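Local coordinates for viral protein F93 (Sulfolobus turreted icosahedral virus, PDB 2CO5) that probably binds DNA through a winged-helix domain, as a dimeric, disulfide-stabilised intracellular protein of a virus that infects hyperthermophilic archaea, at residues G45-Y48 and P49-S53. Residues are numbered along the deposited sequence; the frame is centred on the assembly and turned at random.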
loop_
_atom_site.group_PDB
_atom_site.type_symbol
_atom_site.label_atom_id
_atom_site.label_comp_id
_atom_site.label_asym_id
_atom_site.label_seq_id
_atom_site.Cartn_x
_atom_site.Cartn_y
_atom_site.Cartn_z
ATOM N N GLY B 45 -15.392 -9.720 -7.928
ATOM C CA GLY B 45 -14.427 -10.809 -8.008
ATOM C C GLY B 45 -13.117 -10.521 -7.296
ATOM O O GLY B 45 -12.367 -11.446 -7.005
ATOM N N VAL B 46 -12.838 -9.241 -7.027
ATOM C CA VAL B 46 -11.667 -8.839 -6.250
ATOM C C VAL B 46 -12.033 -8.569 -4.796
ATOM O O VAL B 46 -11.317 -8.988 -3.893
ATOM C CB VAL B 46 -10.989 -7.589 -6.843
ATOM C CG1 VAL B 46 -9.842 -7.100 -5.937
ATOM C CG2 VAL B 46 -10.471 -7.887 -8.245
ATOM N N LEU B 47 -13.153 -7.889 -4.570
ATOM C CA LEU B 47 -13.525 -7.451 -3.228
ATOM C C LEU B 47 -13.845 -8.589 -2.276
ATOM O O LEU B 47 -13.296 -8.648 -1.182
ATOM C CB LEU B 47 -14.736 -6.520 -3.287
ATOM C CG LEU B 47 -15.188 -5.904 -1.960
ATOM C CD1 LEU B 47 -14.125 -4.955 -1.420
ATOM C CD2 LEU B 47 -16.515 -5.188 -2.148
ATOM N N TYR B 48 -14.748 -9.481 -2.675
ATOM C CA TYR B 48 -15.263 -10.474 -1.734
ATOM C C TYR B 48 -14.228 -11.512 -1.297
ATOM O O TYR B 48 -14.261 -11.949 -0.154
ATOM C CB TYR B 48 -16.551 -11.111 -2.251
ATOM C CG TYR B 48 -17.681 -10.103 -2.298
ATOM C CD1 TYR B 48 -18.231 -9.596 -1.127
ATOM C CD2 TYR B 48 -18.171 -9.626 -3.508
ATOM C CE1 TYR B 48 -19.254 -8.653 -1.157
ATOM C CE2 TYR B 48 -19.189 -8.683 -3.551
ATOM C CZ TYR B 48 -19.731 -8.202 -2.372
ATOM O OH TYR B 48 -20.748 -7.271 -2.408
ATOM N N PRO B 49 -13.313 -11.920 -2.197
ATOM C CA PRO B 49 -12.155 -12.696 -1.742
ATOM C C PRO B 49 -11.295 -12.004 -0.690
ATOM O O PRO B 49 -10.818 -12.677 0.226
ATOM C CB PRO B 49 -11.361 -12.927 -3.035
ATOM C CG PRO B 49 -12.387 -12.933 -4.073
ATOM C CD PRO B 49 -13.330 -11.819 -3.663
ATOM N N LEU B 50 -11.088 -10.687 -0.822
ATOM C CA LEU B 50 -10.372 -9.915 0.208
ATOM C C LEU B 50 -11.124 -9.970 1.532
ATOM O O LEU B 50 -10.527 -10.171 2.586
ATOM C CB LEU B 50 -10.182 -8.448 -0.210
ATOM C CG LEU B 50 -9.278 -8.153 -1.414
ATOM C CD1 LEU B 50 -9.271 -6.650 -1.713
ATOM C CD2 LEU B 50 -7.856 -8.671 -1.207
ATOM N N ILE B 51 -12.441 -9.783 1.462
ATOM C CA ILE B 51 -13.303 -9.902 2.626
ATOM C C ILE B 51 -13.186 -11.289 3.261
ATOM O O ILE B 51 -13.054 -11.399 4.479
ATOM C CB ILE B 51 -14.790 -9.628 2.268
ATOM C CG1 ILE B 51 -14.987 -8.167 1.858
ATOM C CG2 ILE B 51 -15.700 -9.945 3.453
ATOM C CD1 ILE B 51 -16.334 -7.895 1.234
ATOM N N ASP B 52 -13.222 -12.337 2.437
ATOM C CA ASP B 52 -13.146 -13.713 2.939
ATOM C C ASP B 52 -11.869 -13.932 3.724
ATOM O O ASP B 52 -11.891 -14.507 4.808
ATOM C CB ASP B 52 -13.221 -14.731 1.798
ATOM C CG ASP B 52 -14.620 -14.871 1.217
ATOM O OD1 ASP B 52 -15.591 -14.368 1.824
ATOM O OD2 ASP B 52 -14.747 -15.496 0.141
ATOM N N SER B 53 -10.753 -13.469 3.173
ATOM C CA SER B 53 -9.456 -13.619 3.834
ATOM C C SER B 53 -9.484 -12.955 5.205
ATOM O O SER B 53 -9.051 -13.549 6.188
ATOM C CB SER B 53 -8.331 -13.040 2.962
ATOM O OG SER B 53 -8.133 -13.843 1.803
#
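Residues Gly45-Tyr48 run without a break into Pro49-Ser53 as consecutive turns of helix 44-56, joined by two i to i+4 backbone hydrogen bonds: Ile51 N to Leu47 O (3.0 Å) and Asp52 N to Tyr48 O (2.8 Å). Pro49, a proline inside a helix, has no amide hydrogen to return to the preceding turn, and the helix is kinked there. Its ring lies against that turn instead, with CG 3.3 Å from the carbonyl oxygen of Gly45 and CD 3.5 Å from that of Val46. The same Val46 O also has Leu50 CG beside it, at 3.3 Å.

One residue further on, Ile51 serves two side chains at once through its terminal methyl. With CG1 anti to its own carbonyl carbon (chi1 -67°) and the chain then extended, CD1 reaches back toward the preceding turn, where it lies 3.5 Å from CD1 of the Tyr48 ring, the two side chains running alongside each other and pointing the same way. The same methyl is 3.9 Å from Leu47 CG, whose side chain it passes at a slant.

Leu47 and Leu50 are buried against Ile14 of helix 9-20, while Leu47 and Ile51 also meet helix 30-38, at Ile34 and Leu30 respectively; Gly45, Val46, Pro49 and Asp52 lie on the exposed side. Such an amphipathic helix, following helix 30-38 after a short turn and leading into the strands of the wing, is characteristic of the recognition helix of a winged helix-turn-helix domain, consistent with a DNA-binding role.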